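PDB 2O1B: aminotransferase, class I from Staphylococcus aureus, which probably catalyses the pyridoxal-phosphate-dependent transfer of amino groups between amino acids and 2-oxo acids, as an aspartate aminotransferase of the class I family. Local coordinates for residues L115-V125 with V244-S252. Residues are numbered along the deposited sequence; the frame is centred on the assembly and turned at random.
Sequences LYGTKNGLVAV and VAIEIYSLS. With PLP (pyridoxal-5'-phosphate), chain B.
Helix 118-125 runs nearly antiparallel (158°) to strand 245-250, with Thr118 beside Ser250 and the axes 9.0 Å apart at their closest. The pair is part of the large PLP-binding domain of the fold-type I aminotransferases, where the helix N-terminus and the end of the strand together hold the cofactor phosphate. Ile248, branched and apolar as suits a buried strand, fills the interface: CG2 presses on Thr118 CG2 at a tight 3.4 Å, while its side chain and that of Leu122 slide past each other in opposite directions, CD1 meeting CD2 at 3.8 Å. At Gly121 the bare backbone lies against the side chains of Leu115 and Ile248. Farther along, Val125 CG2 and Ile246 CD1 meet tip to tip. Leu122 forks between two tasks, CD2 against Ile248 and CD1 against the pyridine ring of PLP, 3.6 Å from C6. At the phosphate, small hydroxyl residues and bare backbone N-H groups suit a compact anion, which the helix dipole probably favours too. Thr118 N and Lys119 N give hydrogen bonds to O3P and O2P respectively, and Ser252 OG gives one to O1P. Ser250 turns its OG away from its own N (chi1 177°) and so to the phosphate, accepting from Ser252 N in an ST turn and donating to PLP O3P, OG to O3P 2.7 Å.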
ATOM      1  N   LEU A 115      -4.530   5.130  -6.813  1.00 26.65           N
ATOM      2  CA  LEU A 115      -4.570   4.527  -5.468  1.00 26.12           C
ATOM      3  C   LEU A 115      -4.464   3.007  -5.504  1.00 25.89           C
ATOM      4  O   LEU A 115      -4.998   2.366  -6.402  1.00 25.85           O
ATOM      5  CB  LEU A 115      -5.837   4.947  -4.702  1.00 25.81           C
ATOM      6  CG  LEU A 115      -6.099   6.448  -4.493  1.00 25.69           C
ATOM      7  CD1 LEU A 115      -7.451   6.698  -3.834  1.00 23.83           C
ATOM      8  CD2 LEU A 115      -4.981   7.106  -3.696  1.00 24.59           C
ATOM      9  N   TYR A 116      -3.785   2.444  -4.506  1.00 25.87           N
ATOM     10  CA  TYR A 116      -3.586   0.998  -4.385  1.00 25.86           C
ATOM     11  C   TYR A 116      -4.784   0.385  -3.647  1.00 25.89           C
ATOM     12  O   TYR A 116      -4.646  -0.152  -2.539  1.00 25.66           O
ATOM     13  CB  TYR A 116      -2.289   0.718  -3.623  1.00 25.71           C
ATOM     14  CG  TYR A 116      -1.074   1.381  -4.233  1.00 26.31           C
ATOM     15  CD1 TYR A 116      -0.280   0.702  -5.150  1.00 25.88           C
ATOM     16  CD2 TYR A 116      -0.721   2.694  -3.898  1.00 25.77           C
ATOM     17  CE1 TYR A 116       0.840   1.304  -5.723  1.00 25.81           C
ATOM     18  CE2 TYR A 116       0.396   3.310  -4.466  1.00 26.72           C
ATOM     19  CZ  TYR A 116       1.169   2.609  -5.382  1.00 27.07           C
ATOM     20  OH  TYR A 116       2.281   3.193  -5.951  1.00 26.55           O
ATOM     21  N   GLY A 117      -5.953   0.481  -4.277  1.00 26.05           N
ATOM     22  CA  GLY A 117      -7.233   0.269  -3.609  1.00 26.48           C
ATOM     23  C   GLY A 117      -7.544   1.541  -2.852  1.00 26.40           C
ATOM     24  O   GLY A 117      -6.643   2.132  -2.254  1.00 26.89           O
ATOM     25  N   THR A 118      -8.808   1.963  -2.857  1.00 26.25           N
ATOM     26  CA  THR A 118      -9.182   3.247  -2.258  1.00 25.85           C
ATOM     27  C   THR A 118      -9.019   3.298  -0.749  1.00 25.99           C
ATOM     28  O   THR A 118      -8.776   4.371  -0.200  1.00 26.02           O
ATOM     29  CB  THR A 118     -10.617   3.718  -2.634  1.00 25.55           C
ATOM     30  OG1 THR A 118     -11.613   2.819  -2.114  1.00 25.81           O
ATOM     31  CG2 THR A 118     -10.753   3.838  -4.139  1.00 25.89           C
ATOM     32  N   LYS A 119      -9.160   2.155  -0.077  1.00 26.42           N
ATOM     33  CA  LYS A 119      -8.968   2.110   1.373  1.00 26.06           C
ATOM     34  C   LYS A 119      -7.623   2.749   1.744  1.00 26.25           C
ATOM     35  O   LYS A 119      -7.544   3.604   2.633  1.00 25.79           O
ATOM     36  CB  LYS A 119      -9.074   0.676   1.900  1.00 26.62           C
ATOM     37  CG  LYS A 119      -8.945   0.573   3.422  1.00 25.03           C
ATOM     38  CD  LYS A 119      -8.867  -0.870   3.894  1.00 25.81           C
ATOM     39  CE  LYS A 119      -8.678  -0.927   5.417  1.00 24.28           C
ATOM     40  NZ  LYS A 119      -9.006  -2.280   5.960  1.00 25.34           N
ATOM     41  N   ASN A 120      -6.577   2.352   1.029  1.00 26.49           N
ATOM     42  CA  ASN A 120      -5.236   2.879   1.260  1.00 27.00           C
ATOM     43  C   ASN A 120      -5.156   4.403   1.129  1.00 27.02           C
ATOM     44  O   ASN A 120      -4.491   5.066   1.945  1.00 27.29           O
ATOM     45  CB  ASN A 120      -4.238   2.211   0.307  1.00 27.17           C
ATOM     46  CG  ASN A 120      -2.798   2.459   0.698  1.00 28.50           C
ATOM     47  OD1 ASN A 120      -2.314   1.957   1.726  1.00 29.79           O
ATOM     48  ND2 ASN A 120      -2.096   3.236  -0.120  1.00 28.33           N
ATOM     49  N   GLY A 121      -5.819   4.954   0.110  1.00 26.13           N
ATOM     50  CA  GLY A 121      -5.818   6.403  -0.113  1.00 26.31           C
ATOM     51  C   GLY A 121      -6.698   7.163   0.863  1.00 25.72           C
ATOM     52  O   GLY A 121      -6.307   8.223   1.376  1.00 27.07           O
ATOM     53  N   LEU A 122      -7.884   6.617   1.134  1.00 25.19           N
ATOM     54  CA  LEU A 122      -8.801   7.200   2.112  1.00 24.67           C
ATOM     55  C   LEU A 122      -8.161   7.303   3.478  1.00 24.66           C
ATOM     56  O   LEU A 122      -8.285   8.332   4.133  1.00 24.43           O
ATOM     57  CB  LEU A 122     -10.113   6.406   2.207  1.00 24.58           C
ATOM     58  CG  LEU A 122     -11.059   6.510   1.000  1.00 23.84           C
ATOM     59  CD1 LEU A 122     -11.971   5.297   0.909  1.00 24.06           C
ATOM     60  CD2 LEU A 122     -11.874   7.799   1.039  1.00 21.45           C
ATOM     61  N   VAL A 123      -7.480   6.246   3.921  1.00 25.03           N
ATOM     62  CA  VAL A 123      -6.863   6.297   5.263  1.00 24.87           C
ATOM     63  C   VAL A 123      -5.581   7.159   5.284  1.00 24.52           C
ATOM     64  O   VAL A 123      -5.147   7.606   6.345  1.00 24.90           O
ATOM     65  CB  VAL A 123      -6.666   4.880   5.938  1.00 25.77           C
ATOM     66  CG1 VAL A 123      -7.956   4.040   5.911  1.00 24.30           C
ATOM     67  CG2 VAL A 123      -5.562   4.123   5.308  1.00 27.16           C
ATOM     68  N   ALA A 124      -5.002   7.417   4.109  1.00 24.01           N
ATOM     69  CA  ALA A 124      -3.793   8.251   3.987  1.00 23.38           C
ATOM     70  C   ALA A 124      -4.069   9.758   4.068  1.00 23.32           C
ATOM     71  O   ALA A 124      -3.226  10.520   4.574  1.00 23.52           O
ATOM     72  CB  ALA A 124      -3.025   7.906   2.703  1.00 23.76           C
ATOM     73  N   VAL A 125      -5.255  10.178   3.615  1.00 22.99           N
ATOM     74  CA  VAL A 125      -5.583  11.603   3.475  1.00 22.63           C
ATOM     75  C   VAL A 125      -5.259  12.440   4.714  1.00 22.57           C
ATOM     76  O   VAL A 125      -4.639  13.488   4.579  1.00 23.17           O
ATOM     77  CB  VAL A 125      -7.068  11.883   3.025  1.00 22.45           C
ATOM     78  CG1 VAL A 125      -7.342  13.379   3.027  1.00 23.14           C
ATOM     79  CG2 VAL A 125      -7.352  11.327   1.625  1.00 22.11           C
ATOM     80  N   VAL A 244     -12.425  22.857  -3.026  1.00 25.76           N
ATOM     81  CA  VAL A 244     -12.564  22.392  -1.641  1.00 25.19           C
ATOM     82  C   VAL A 244     -12.324  20.895  -1.472  1.00 24.15           C
ATOM     83  O   VAL A 244     -11.991  20.450  -0.377  1.00 23.76           O
ATOM     84  CB  VAL A 244     -13.959  22.704  -1.044  1.00 25.49           C
ATOM     85  CG1 VAL A 244     -14.261  24.195  -1.087  1.00 26.03           C
ATOM     86  CG2 VAL A 244     -15.044  21.895  -1.764  1.00 25.56           C
ATOM     87  N   ALA A 245     -12.503  20.131  -2.544  1.00 22.98           N
ATOM     88  CA  ALA A 245     -12.630  18.682  -2.425  1.00 22.58           C
ATOM     89  C   ALA A 245     -11.787  17.841  -3.377  1.00 22.20           C
ATOM     90  O   ALA A 245     -11.398  18.289  -4.467  1.00 21.68           O
ATOM     91  CB  ALA A 245     -14.095  18.276  -2.573  1.00 22.54           C
ATOM     92  N   ILE A 246     -11.521  16.609  -2.939  1.00 22.15           N
ATOM     93  CA  ILE A 246     -11.124  15.528  -3.842  1.00 22.28           C
ATOM     94  C   ILE A 246     -12.206  14.474  -3.789  1.00 22.70           C
ATOM     95  O   ILE A 246     -12.944  14.372  -2.806  1.00 22.80           O
ATOM     96  CB  ILE A 246      -9.766  14.862  -3.463  1.00 22.22           C
ATOM     97  CG1 ILE A 246      -9.773  14.365  -2.009  1.00 22.97           C
ATOM     98  CG2 ILE A 246      -8.607  15.807  -3.745  1.00 21.44           C
ATOM     99  CD1 ILE A 246      -8.564  13.476  -1.642  1.00 22.19           C
ATOM    100  N   GLU A 247     -12.304  13.699  -4.860  1.00 23.13           N
ATOM    101  CA  GLU A 247     -13.211  12.572  -4.908  1.00 23.17           C
ATOM    102  C   GLU A 247     -12.408  11.303  -5.131  1.00 23.22           C
ATOM    103  O   GLU A 247     -11.495  11.280  -5.949  1.00 23.36           O
ATOM    104  CB  GLU A 247     -14.185  12.761  -6.040  1.00 23.76           C
ATOM    105  CG  GLU A 247     -15.333  11.794  -6.030  1.00 24.01           C
ATOM    106  CD  GLU A 247     -16.466  12.352  -6.804  1.00 25.68           C
ATOM    107  OE1 GLU A 247     -16.392  12.343  -8.060  1.00 24.89           O
ATOM    108  OE2 GLU A 247     -17.413  12.829  -6.150  1.00 23.22           O
ATOM    109  N   ILE A 248     -12.760  10.247  -4.407  1.00 23.40           N
ATOM    110  CA  ILE A 248     -12.046   8.973  -4.520  1.00 22.77           C
ATOM    111  C   ILE A 248     -12.980   7.927  -5.141  1.00 22.64           C
ATOM    112  O   ILE A 248     -14.113   7.741  -4.706  1.00 22.87           O
ATOM    113  CB  ILE A 248     -11.450   8.558  -3.168  1.00 22.63           C
ATOM    114  CG1 ILE A 248     -10.202   9.420  -2.887  1.00 21.86           C
ATOM    115  CG2 ILE A 248     -11.093   7.065  -3.160  1.00 22.69           C
ATOM    116  CD1 ILE A 248      -9.578   9.243  -1.552  1.00 21.37           C
ATOM    117  N   TYR A 249     -12.502   7.291  -6.192  1.00 22.94           N
ATOM    118  CA  TYR A 249     -13.301   6.371  -6.990  1.00 22.47           C
ATOM    119  C   TYR A 249     -12.619   5.011  -7.001  1.00 23.33           C
ATOM    120  O   TYR A 249     -11.401   4.945  -7.179  1.00 23.50           O
ATOM    121  CB  TYR A 249     -13.422   6.901  -8.423  1.00 22.25           C
ATOM    122  CG  TYR A 249     -14.447   6.161  -9.259  1.00 21.76           C
ATOM    123  CD1 TYR A 249     -15.779   6.602  -9.309  1.00 22.28           C
ATOM    124  CD2 TYR A 249     -14.099   5.011  -9.984  1.00 22.19           C
ATOM    125  CE1 TYR A 249     -16.744   5.903 -10.054  1.00 20.74           C
ATOM    126  CE2 TYR A 249     -15.052   4.315 -10.734  1.00 21.35           C
ATOM    127  CZ  TYR A 249     -16.371   4.763 -10.753  1.00 22.23           C
ATOM    128  OH  TYR A 249     -17.312   4.071 -11.485  1.00 22.63           O
ATOM    129  N   SER A 250     -13.401   3.940  -6.830  1.00 22.96           N
ATOM    130  CA  SER A 250     -12.867   2.584  -6.772  1.00 23.50           C
ATOM    131  C   SER A 250     -13.331   1.749  -7.956  1.00 23.02           C
ATOM    132  O   SER A 250     -14.473   1.874  -8.390  1.00 23.39           O
ATOM    133  CB  SER A 250     -13.309   1.885  -5.480  1.00 23.70           C
ATOM    134  OG  SER A 250     -12.835   0.548  -5.469  1.00 24.78           O
ATOM    135  N   LEU A 251     -12.446   0.896  -8.468  1.00 23.25           N
ATOM    136  CA  LEU A 251     -12.839  -0.121  -9.464  1.00 23.72           C
ATOM    137  C   LEU A 251     -13.398  -1.425  -8.856  1.00 23.91           C
ATOM    138  O   LEU A 251     -13.911  -2.299  -9.574  1.00 23.61           O
ATOM    139  CB  LEU A 251     -11.668  -0.435 -10.400  1.00 23.89           C
ATOM    140  CG  LEU A 251     -11.278   0.622 -11.447  1.00 23.29           C
ATOM    141  CD1 LEU A 251     -10.457   1.761 -10.864  1.00 23.63           C
ATOM    142  CD2 LEU A 251     -10.512  -0.036 -12.588  1.00 24.57           C
ATOM    143  N   SER A 252     -13.306  -1.546  -7.537  1.00 24.53           N
ATOM    144  CA  SER A 252     -13.699  -2.775  -6.832  1.00 24.58           C
ATOM    145  C   SER A 252     -15.128  -3.241  -7.079  1.00 25.00           C
ATOM    146  O   SER A 252     -15.352  -4.380  -7.517  1.00 24.92           O
ATOM    147  CB  SER A 252     -13.483  -2.621  -5.322  1.00 24.55           C
ATOM    148  OG  SER A 252     -12.107  -2.562  -5.010  1.00 24.11           O
TER
HETATM  149  N1  PLP B 400     -15.329   3.231   0.915  1.00 16.80           N
HETATM  150  C2  PLP B 400     -16.571   2.624   0.934  1.00 18.21           C
HETATM  151  C2A PLP B 400     -17.783   3.440   1.290  1.00 17.70           C
HETATM  152  C3  PLP B 400     -16.663   1.275   0.585  1.00 17.69           C
HETATM  153  O3  PLP B 400     -17.867   0.631   0.585  1.00 20.28           O
HETATM  154  C4  PLP B 400     -15.512   0.557   0.234  1.00 18.49           C
HETATM  155  C4A PLP B 400     -15.690  -0.653  -0.635  1.00 17.73           C
HETATM  156  C5  PLP B 400     -14.261   1.181   0.236  1.00 18.05           C
HETATM  157  C6  PLP B 400     -14.179   2.529   0.583  1.00 18.26           C
HETATM  158  C5A PLP B 400     -12.990   0.419  -0.113  1.00 19.43           C
HETATM  159  O4P PLP B 400     -12.874   0.154  -1.499  1.00 21.63           O
HETATM  160  P   PLP B 400     -11.522  -0.487  -2.108  1.00 20.36           P
HETATM  161  O1P PLP B 400     -11.787  -1.933  -2.495  1.00 18.00           O
HETATM  162  O2P PLP B 400     -10.464  -0.397  -1.041  1.00 18.93           O
HETATM  163  O3P PLP B 400     -11.160   0.314  -3.326  1.00 19.72           O